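Local coordinates for disulfide isomerase DsbG N-terminal domain-containing protein (Helicobacter pylori, PDB 3TDG), which probably works on protein disulfide bonds as a DsbG-type reductase, with a thioredoxin fold joined to an N-terminal domain by a long helix, at residues K45-L50 / V64-P69; P54-Q59 / K97-Q102; T71-P76 / A113-Q118. All coordinates share one frame; numbering follows the deposited sequence.

Interaction 1: K45-L50 / V64-P69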
loop_
_atom_site.group_PDB
_atom_site.type_symbol
_atom_site.label_atom_id
_atom_site.label_comp_id
_atom_site.label_asym_id
_atom_site.label_seq_id
_atom_site.Cartn_x
_atom_site.Cartn_y
_atom_site.Cartn_z
ATOM N N LYS A 45 -17.194 -15.212 13.396
ATOM C CA LYS A 45 -17.542 -13.860 13.830
ATOM C C LYS A 45 -19.055 -13.735 13.873
ATOM O O LYS A 45 -19.743 -14.005 12.875
ATOM C CB LYS A 45 -16.965 -12.807 12.886
ATOM C CG LYS A 45 -15.484 -12.585 13.028
ATOM C CD LYS A 45 -14.994 -11.650 11.943
ATOM C CE LYS A 45 -13.491 -11.498 12.004
ATOM N NZ LYS A 45 -13.060 -10.116 11.723
ATOM N N LYS A 46 -19.571 -13.347 15.033
ATOM C CA LYS A 46 -20.992 -13.048 15.180
ATOM C C LYS A 46 -21.206 -11.556 14.922
ATOM O O LYS A 46 -20.870 -10.728 15.773
ATOM C CB LYS A 46 -21.497 -13.424 16.580
ATOM C CG LYS A 46 -23.001 -13.186 16.772
ATOM C CD LYS A 46 -23.393 -13.273 18.233
ATOM C CE LYS A 46 -24.894 -13.271 18.386
ATOM N NZ LYS A 46 -25.217 -13.039 19.829
ATOM N N VAL A 47 -21.752 -11.232 13.747
ATOM C CA VAL A 47 -21.922 -9.831 13.313
ATOM C C VAL A 47 -23.186 -9.236 13.916
ATOM O O VAL A 47 -24.131 -9.954 14.226
ATOM C CB VAL A 47 -21.974 -9.682 11.750
ATOM C CG1 VAL A 47 -20.715 -10.237 11.102
ATOM C CG2 VAL A 47 -23.222 -10.340 11.159
ATOM N N ARG A 48 -23.199 -7.921 14.074
ATOM C CA ARG A 48 -24.395 -7.222 14.511
ATOM C C ARG A 48 -25.001 -6.490 13.319
ATOM O O ARG A 48 -24.289 -5.783 12.616
ATOM C CB ARG A 48 -24.026 -6.234 15.624
ATOM C CG ARG A 48 -25.227 -5.632 16.347
ATOM C CD ARG A 48 -24.802 -4.980 17.670
ATOM N NE ARG A 48 -23.818 -3.918 17.449
ATOM C CZ ARG A 48 -24.114 -2.642 17.194
ATOM N NH1 ARG A 48 -25.382 -2.231 17.134
ATOM N NH2 ARG A 48 -23.135 -1.765 16.998
ATOM N N ILE A 49 -26.302 -6.659 13.087
ATOM C CA ILE A 49 -26.974 -6.009 11.959
ATOM C C ILE A 49 -27.336 -4.565 12.323
ATOM O O ILE A 49 -27.978 -4.334 13.346
ATOM C CB ILE A 49 -28.250 -6.780 11.530
ATOM C CG1 ILE A 49 -27.888 -8.172 11.003
ATOM C CG2 ILE A 49 -29.041 -5.992 10.470
ATOM C CD1 ILE A 49 -29.088 -9.100 10.871
ATOM N N LEU A 50 -26.923 -3.603 11.490
ATOM C CA LEU A 50 -27.169 -2.180 11.770
ATOM C C LEU A 50 -28.256 -1.540 10.900
ATOM O O LEU A 50 -28.956 -0.640 11.352
ATOM C CB LEU A 50 -25.885 -1.355 11.626
ATOM C CG LEU A 50 -24.627 -1.820 12.358
ATOM C CD1 LEU A 50 -23.411 -1.165 11.720
ATOM C CD2 LEU A 50 -24.697 -1.503 13.843
ATOM N N VAL A 64 -27.717 -4.679 3.310
ATOM C CA VAL A 64 -27.505 -4.828 4.751
ATOM C C VAL A 64 -26.119 -4.317 5.146
ATOM O O VAL A 64 -25.112 -4.648 4.499
ATOM C CB VAL A 64 -27.650 -6.313 5.193
ATOM C CG1 VAL A 64 -27.521 -6.460 6.707
ATOM C CG2 VAL A 64 -28.998 -6.898 4.736
ATOM N N VAL A 65 -26.070 -3.493 6.186
ATOM C CA VAL A 65 -24.805 -3.112 6.813
ATOM C C VAL A 65 -24.694 -3.823 8.160
ATOM O O VAL A 65 -25.667 -3.874 8.927
ATOM C CB VAL A 65 -24.666 -1.579 6.957
ATOM C CG1 VAL A 65 -23.318 -1.190 7.611
ATOM C CG2 VAL A 65 -24.782 -0.931 5.579
ATOM N N ILE A 66 -23.514 -4.386 8.423
ATOM C CA ILE A 66 -23.236 -5.129 9.643
ATOM C C ILE A 66 -22.022 -4.528 10.330
ATOM O O ILE A 66 -21.263 -3.797 9.704
ATOM C CB ILE A 66 -23.025 -6.666 9.382
ATOM C CG1 ILE A 66 -21.812 -6.955 8.489
ATOM C CG2 ILE A 66 -24.312 -7.336 8.848
ATOM C CD1 ILE A 66 -20.450 -6.953 9.259
ATOM N N GLU A 67 -21.857 -4.824 11.619
ATOM C CA GLU A 67 -20.672 -4.439 12.367
ATOM C C GLU A 67 -19.837 -5.678 12.651
ATOM O O GLU A 67 -20.351 -6.648 13.182
ATOM C CB GLU A 67 -21.075 -3.810 13.696
ATOM C CG GLU A 67 -19.893 -3.308 14.510
ATOM C CD GLU A 67 -20.281 -3.026 15.948
ATOM O OE1 GLU A 67 -20.750 -3.960 16.643
ATOM O OE2 GLU A 67 -20.126 -1.863 16.375
ATOM N N ASP A 68 -18.563 -5.649 12.272
ATOM C CA ASP A 68 -17.633 -6.737 12.589
ATOM C C ASP A 68 -17.364 -6.685 14.118
ATOM O O ASP A 68 -16.996 -5.645 14.631
ATOM C CB ASP A 68 -16.351 -6.536 11.772
ATOM C CG ASP A 68 -15.272 -7.587 12.065
ATOM O OD1 ASP A 68 -15.022 -7.911 13.242
ATOM O OD2 ASP A 68 -14.652 -8.062 11.102
ATOM N N PRO A 69 -17.577 -7.797 14.855
ATOM C CA PRO A 69 -17.435 -7.668 16.321
ATOM C C PRO A 69 -15.989 -7.486 16.801
ATOM O O PRO A 69 -15.781 -7.113 17.940
ATOM C CB PRO A 69 -18.018 -8.985 16.837
ATOM C CG PRO A 69 -17.604 -9.979 15.746
ATOM C CD PRO A 69 -17.844 -9.195 14.454
#
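R48 and E67 form a hydrogen-bonded pair in the antiparallel hairpin of strands 48-54 and 62-67, a worked example of how one pairing can have a dense part and a solvent side. E67 N gives its proton to R48 O over 2.8 Å, and L50 N reaches V65 O. On the dense face, I49 sits opposite I66 as a non-hydrogen-bonded pair, and V47 closes over I66 from the end of the strand. The first torsion of I66 (chi1 63°) sets CG1 between the backbone N and the carbonyl carbon. From there CD1 comes to 3.8 Å from V47 CG1, while I66 CG2 meets V47 CG2. Helix 33-43 covers this side, with I39 on V47 and L35 and V36 on I49. On the other face V65 is buried under helix 98-129, but the R48-E67 end is looser and more exposed. There the R48 chain bends at chi3 (59°), and NE lies 3.2 Å from E67 OE1, above the carboxylate plane. NH2 completes the salt bridge with a weak bond to E67 OE2, the guanidinium and carboxylate planes 75° apart. Beyond the strands, P69 CG touches K46 O, and K45 NZ forms a salt bridge on the syn lone pair of D68 OD2 at 2.7 Å.

Interaction 2: P54-Q59 / K97-Q102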
loop_
_atom_site.group_PDB
_atom_site.type_symbol
_atom_site.label_atom_id
_atom_site.label_comp_id
_atom_site.label_asym_id
_atom_site.label_seq_id
_atom_site.Cartn_x
_atom_site.Cartn_y
_atom_site.Cartn_z
ATOM N N PRO A 54 -34.085 -1.802 0.993
ATOM C CA PRO A 54 -34.453 -2.539 -0.209
ATOM C C PRO A 54 -33.759 -2.035 -1.448
ATOM O O PRO A 54 -33.320 -0.927 -1.450
ATOM C CB PRO A 54 -35.935 -2.257 -0.321
ATOM C CG PRO A 54 -36.117 -0.971 0.319
ATOM C CD PRO A 54 -35.128 -0.866 1.403
ATOM N N LEU A 55 -33.673 -2.847 -2.486
ATOM C CA LEU A 55 -33.161 -2.402 -3.770
ATOM C C LEU A 55 -34.251 -2.379 -4.823
ATOM O O LEU A 55 -34.978 -3.325 -4.982
ATOM C CB LEU A 55 -32.053 -3.303 -4.256
ATOM C CG LEU A 55 -30.809 -3.541 -3.431
ATOM C CD1 LEU A 55 -29.979 -4.533 -4.152
ATOM C CD2 LEU A 55 -30.071 -2.286 -3.244
ATOM N N LYS A 56 -34.352 -1.278 -5.541
ATOM C CA LYS A 56 -35.342 -1.136 -6.580
ATOM C C LYS A 56 -35.093 -2.202 -7.596
ATOM O O LYS A 56 -35.966 -2.646 -8.298
ATOM C CB LYS A 56 -35.176 0.196 -7.281
ATOM C CG LYS A 56 -35.125 1.393 -6.393
ATOM C CD LYS A 56 -36.501 1.890 -6.078
ATOM C CE LYS A 56 -36.499 3.353 -5.714
ATOM N NZ LYS A 56 -37.621 3.689 -4.821
ATOM N N SER A 57 -33.852 -2.608 -7.649
ATOM C CA SER A 57 -33.332 -3.343 -8.750
ATOM C C SER A 57 -33.524 -4.861 -8.617
ATOM O O SER A 57 -33.404 -5.598 -9.577
ATOM C CB SER A 57 -31.879 -2.947 -8.885
ATOM O OG SER A 57 -31.291 -3.669 -9.897
ATOM N N SER A 58 -33.858 -5.320 -7.428
ATOM C CA SER A 58 -34.149 -6.718 -7.229
ATOM C C SER A 58 -35.191 -6.947 -6.177
ATOM O O SER A 58 -35.300 -6.206 -5.246
ATOM C CB SER A 58 -32.908 -7.461 -6.813
ATOM O OG SER A 58 -33.270 -8.722 -6.330
ATOM N N GLN A 59 -35.949 -8.007 -6.305
ATOM C CA GLN A 59 -36.951 -8.294 -5.310
ATOM C C GLN A 59 -36.430 -9.217 -4.233
ATOM O O GLN A 59 -36.899 -9.190 -3.130
ATOM C CB GLN A 59 -38.184 -8.917 -5.952
ATOM C CG GLN A 59 -39.016 -7.969 -6.775
ATOM C CD GLN A 59 -40.040 -7.217 -5.947
ATOM O OE1 GLN A 59 -39.733 -6.709 -4.870
ATOM N NE2 GLN A 59 -41.262 -7.134 -6.454
ATOM N N LYS A 97 -31.099 1.079 -12.324
ATOM C CA LYS A 97 -31.815 1.965 -11.395
ATOM C C LYS A 97 -30.837 2.893 -10.702
ATOM O O LYS A 97 -30.028 2.464 -9.858
ATOM C CB LYS A 97 -32.634 1.191 -10.360
ATOM C CG LYS A 97 -33.403 0.002 -10.924
ATOM C CD LYS A 97 -34.503 0.437 -11.880
ATOM C CE LYS A 97 -35.851 0.436 -11.191
ATOM N NZ LYS A 97 -36.755 1.485 -11.762
ATOM N N SER A 98 -30.915 4.169 -11.067
ATOM C CA SER A 98 -30.060 5.211 -10.495
ATOM C C SER A 98 -30.182 5.376 -8.960
ATOM O O SER A 98 -29.212 5.764 -8.298
ATOM C CB SER A 98 -30.323 6.551 -11.190
ATOM O OG SER A 98 -29.299 7.481 -10.854
ATOM N N ASP A 99 -31.359 5.093 -8.407
ATOM C CA ASP A 99 -31.570 5.154 -6.959
ATOM C C ASP A 99 -30.706 4.128 -6.202
ATOM O O ASP A 99 -30.201 4.413 -5.116
ATOM C CB ASP A 99 -33.046 4.933 -6.608
ATOM C CG ASP A 99 -33.951 6.102 -7.028
ATOM O OD1 ASP A 99 -35.077 5.825 -7.499
ATOM O OD2 ASP A 99 -33.565 7.283 -6.875
ATOM N N ASP A 100 -30.553 2.940 -6.775
ATOM C CA ASP A 100 -29.737 1.886 -6.153
ATOM C C ASP A 100 -28.252 2.242 -6.178
ATOM O O ASP A 100 -27.570 2.092 -5.160
ATOM C CB ASP A 100 -29.970 0.535 -6.825
ATOM C CG ASP A 100 -31.334 -0.076 -6.483
ATOM O OD1 ASP A 100 -32.054 0.431 -5.587
ATOM O OD2 ASP A 100 -31.676 -1.102 -7.111
ATOM N N VAL A 101 -27.776 2.721 -7.337
ATOM C CA VAL A 101 -26.405 3.235 -7.517
ATOM C C VAL A 101 -26.109 4.304 -6.468
ATOM O O VAL A 101 -25.017 4.324 -5.857
ATOM C CB VAL A 101 -26.175 3.816 -8.960
ATOM C CG1 VAL A 101 -24.799 4.485 -9.083
ATOM C CG2 VAL A 101 -26.347 2.733 -10.017
ATOM N N GLN A 102 -27.100 5.172 -6.256
ATOM C CA GLN A 102 -27.004 6.248 -5.283
ATOM C C GLN A 102 -26.989 5.714 -3.844
ATOM O O GLN A 102 -26.144 6.124 -3.042
ATOM C CB GLN A 102 -28.149 7.249 -5.460
ATOM C CG GLN A 102 -28.492 7.982 -4.175
ATOM C CD GLN A 102 -29.258 9.258 -4.393
ATOM O OE1 GLN A 102 -30.387 9.251 -4.918
ATOM N NE2 GLN A 102 -28.658 10.375 -3.979
#
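L55 and D100 bring their CA atoms within 6.0 Å where a type I beta turn, L55 to S58, meets the first turn of helix 98-129. The backbone of the turn faces a carboxylate: K56 N donates to the syn lone pair of D100 OD1 at 2.9 Å, with an N-H...O angle of 153°. D100 OD2 lies on the S57 side, but the model is too tight there for that bond to be more than doubtful. The first torsion of D100 (chi1 -73°) sets CG anti to the carbonyl carbon, and OD1 also lies 3.5 Å from L55 CA. The case illustrates how a buried acid near a helix start can hold a hairpin loop, here the one linking strands 48-54 and 62-67; the amino end of the helix would probably help to stabilise its negative charge. K97 takes the N-cap position, and its CE packs against K56 CB at 4.0 Å. Outside the pair, S57 OG bonds to S95 OG, and L85 of the second subunit packs on S57. K56 CG lies 3.3 Å from D100 OD1; beyond it the chain bends at chi2 (-86°), and CE ends 3.4 Å from D99 OD1, while K56 NZ remains 4.3 Å from D99 OD1, beyond salt-bridge range.

Interaction 3: T71-P76 / A113-Q118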
loop_
_atom_site.group_PDB
_atom_site.type_symbol
_atom_site.label_atom_id
_atom_site.label_comp_id
_atom_site.label_asym_id
_atom_site.label_seq_id
_atom_site.Cartn_x
_atom_site.Cartn_y
_atom_site.Cartn_z
ATOM N N THR A 71 -13.213 -5.747 14.755
ATOM C CA THR A 71 -12.673 -4.469 14.302
ATOM C C THR A 71 -13.635 -3.303 14.529
ATOM O O THR A 71 -13.221 -2.142 14.490
ATOM C CB THR A 71 -12.358 -4.531 12.805
ATOM O OG1 THR A 71 -13.568 -4.824 12.088
ATOM C CG2 THR A 71 -11.265 -5.605 12.494
ATOM N N LYS A 72 -14.911 -3.623 14.753
ATOM C CA LYS A 72 -16.013 -2.644 14.801
ATOM C C LYS A 72 -16.251 -1.928 13.449
ATOM O O LYS A 72 -17.073 -1.014 13.374
ATOM C CB LYS A 72 -15.849 -1.616 15.949
ATOM C CG LYS A 72 -15.499 -2.208 17.321
ATOM C CD LYS A 72 -16.598 -3.120 17.812
ATOM C CE LYS A 72 -16.202 -3.775 19.122
ATOM N NZ LYS A 72 -17.128 -4.902 19.376
ATOM N N TYR A 73 -15.555 -2.363 12.393
ATOM C CA TYR A 73 -15.793 -1.854 11.040
ATOM C C TYR A 73 -17.221 -2.145 10.595
ATOM O O TYR A 73 -17.774 -3.211 10.902
ATOM C CB TYR A 73 -14.792 -2.439 10.035
ATOM C CG TYR A 73 -13.367 -1.976 10.259
ATOM C CD1 TYR A 73 -13.101 -0.740 10.850
ATOM C CD2 TYR A 73 -12.284 -2.756 9.851
ATOM C CE1 TYR A 73 -11.802 -0.299 11.045
ATOM C CE2 TYR A 73 -10.971 -2.318 10.047
ATOM C CZ TYR A 73 -10.746 -1.094 10.652
ATOM O OH TYR A 73 -9.468 -0.628 10.859
ATOM N N ASN A 74 -17.829 -1.165 9.923
ATOM C CA ASN A 74 -19.144 -1.336 9.331
ATOM C C ASN A 74 -18.956 -1.852 7.919
ATOM O O ASN A 74 -18.197 -1.272 7.143
ATOM C CB ASN A 74 -19.922 -0.025 9.298
ATOM C CG ASN A 74 -20.376 0.433 10.675
ATOM O OD1 ASN A 74 -19.824 0.040 11.713
ATOM N ND2 ASN A 74 -21.381 1.290 10.684
ATOM N N ILE A 75 -19.644 -2.941 7.591
ATOM C CA ILE A 75 -19.439 -3.626 6.320
ATOM C C ILE A 75 -20.781 -3.708 5.605
ATOM O O ILE A 75 -21.740 -4.257 6.156
ATOM C CB ILE A 75 -18.900 -5.067 6.534
ATOM C CG1 ILE A 75 -17.673 -5.076 7.480
ATOM C CG2 ILE A 75 -18.615 -5.763 5.178
ATOM C CD1 ILE A 75 -16.421 -4.368 6.895
ATOM N N PRO A 76 -20.861 -3.131 4.390
ATOM C CA PRO A 76 -22.059 -3.204 3.557
ATOM C C PRO A 76 -22.126 -4.471 2.704
ATOM O O PRO A 76 -21.129 -4.901 2.116
ATOM C CB PRO A 76 -21.950 -1.943 2.690
ATOM C CG PRO A 76 -20.487 -1.755 2.522
ATOM C CD PRO A 76 -19.898 -2.141 3.874
ATOM N N ALA A 113 -16.229 6.517 6.034
ATOM C CA ALA A 113 -15.959 7.606 6.974
ATOM C C ALA A 113 -15.956 7.108 8.420
ATOM O O ALA A 113 -15.073 7.473 9.197
ATOM C CB ALA A 113 -16.960 8.747 6.799
ATOM N N LEU A 114 -16.940 6.277 8.768
ATOM C CA LEU A 114 -16.998 5.638 10.089
ATOM C C LEU A 114 -15.791 4.729 10.360
ATOM O O LEU A 114 -15.236 4.762 11.454
ATOM C CB LEU A 114 -18.314 4.862 10.263
ATOM C CG LEU A 114 -19.575 5.735 10.351
ATOM C CD1 LEU A 114 -20.835 4.899 10.152
ATOM C CD2 LEU A 114 -19.647 6.526 11.686
ATOM N N ASN A 115 -15.389 3.938 9.362
ATOM C CA ASN A 115 -14.280 2.985 9.516
ATOM C C ASN A 115 -12.929 3.699 9.594
ATOM O O ASN A 115 -12.043 3.253 10.322
ATOM C CB ASN A 115 -14.237 1.947 8.382
ATOM C CG ASN A 115 -15.457 1.035 8.360
ATOM O OD1 ASN A 115 -16.223 0.993 9.307
ATOM N ND2 ASN A 115 -15.655 0.318 7.241
ATOM N N ALA A 116 -12.774 4.783 8.831
ATOM C CA ALA A 116 -11.578 5.624 8.930
ATOM C C ALA A 116 -11.397 6.174 10.356
ATOM O O ALA A 116 -10.287 6.151 10.889
ATOM C CB ALA A 116 -11.604 6.765 7.889
ATOM N N THR A 117 -12.483 6.649 10.967
ATOM C CA THR A 117 -12.463 7.127 12.363
ATOM C C THR A 117 -12.156 6.003 13.365
ATOM O O THR A 117 -11.382 6.198 14.313
ATOM C CB THR A 117 -13.813 7.759 12.767
ATOM O OG1 THR A 117 -14.103 8.839 11.880
ATOM C CG2 THR A 117 -13.769 8.301 14.194
ATOM N N GLN A 118 -12.793 4.845 13.162
ATOM C CA GLN A 118 -12.589 3.687 14.027
ATOM C C GLN A 118 -11.114 3.254 13.993
ATOM O O GLN A 118 -10.511 3.013 15.037
ATOM C CB GLN A 118 -13.526 2.536 13.620
ATOM C CG GLN A 118 -13.303 1.238 14.396
ATOM C CD GLN A 118 -13.493 1.423 15.898
ATOM O OE1 GLN A 118 -14.466 2.034 16.341
ATOM N NE2 GLN A 118 -12.561 0.886 16.687
HETATM O O HOH W 1 -10.727 -1.238 14.995
#
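N115 OD1 accepts the backbone N of N74 at 2.8 Å, and the other half of the same amide returns the bond. N115 ND2 donates to N74 O over 3.0 Å, almost straight at 172°, with that oxygen nearly in the amide plane. One side chain thus serves both the N-H and the C=O of a single strand residue, a textbook use of asparagine, and the two bonds fix the rotation of its amide. Around this anchor the packing is lighter. The ring of Y73 crosses N115 obliquely, with CD1 3.8 Å from N115 CB, and CE1 lies 4.0 Å from Q118 CG. An ST turn shapes the approach to the strand: T71 OG1 accepts from Y73 N, and T71 CB rests over one face of the ring, offset toward its rim. Q118 bends at its second torsion (chi2 59°), which sets CD 3.8 Å from K72 CB. A water donates to T71 O at 2.7 Å and accepts from Q118 NE2, whereas K72 NZ turns to P69 O. Together these contacts dock the turn leading into strand 74-79 against helix 98-129, the long linker helix characteristic of DsbG-like proteins, which leads from the N-terminal domain toward the thioredoxin fold.

All three contacts belong to the DsbG-type N-terminal region: interaction 1 builds its antiparallel sheet, and interactions 2 and 3 tie that sheet to a long helix. Interactions 1 and 3 have centres 11 Å apart and run in series, interaction 1 ending at P69 just before interaction 3 begins at T71. They join through the sheet itself, where I66 O and D68 N probably bond to I75 N and Y73 O. The centre of interaction 2 lies about 22 Å from that of interaction 1 and 23 Å from that of interaction 3, and its segments alternate with both in sequence. It shares helix 98-129 with interaction 3, so the helix is fastened near its start to one hairpin loop and farther along to the start of strand 74-79.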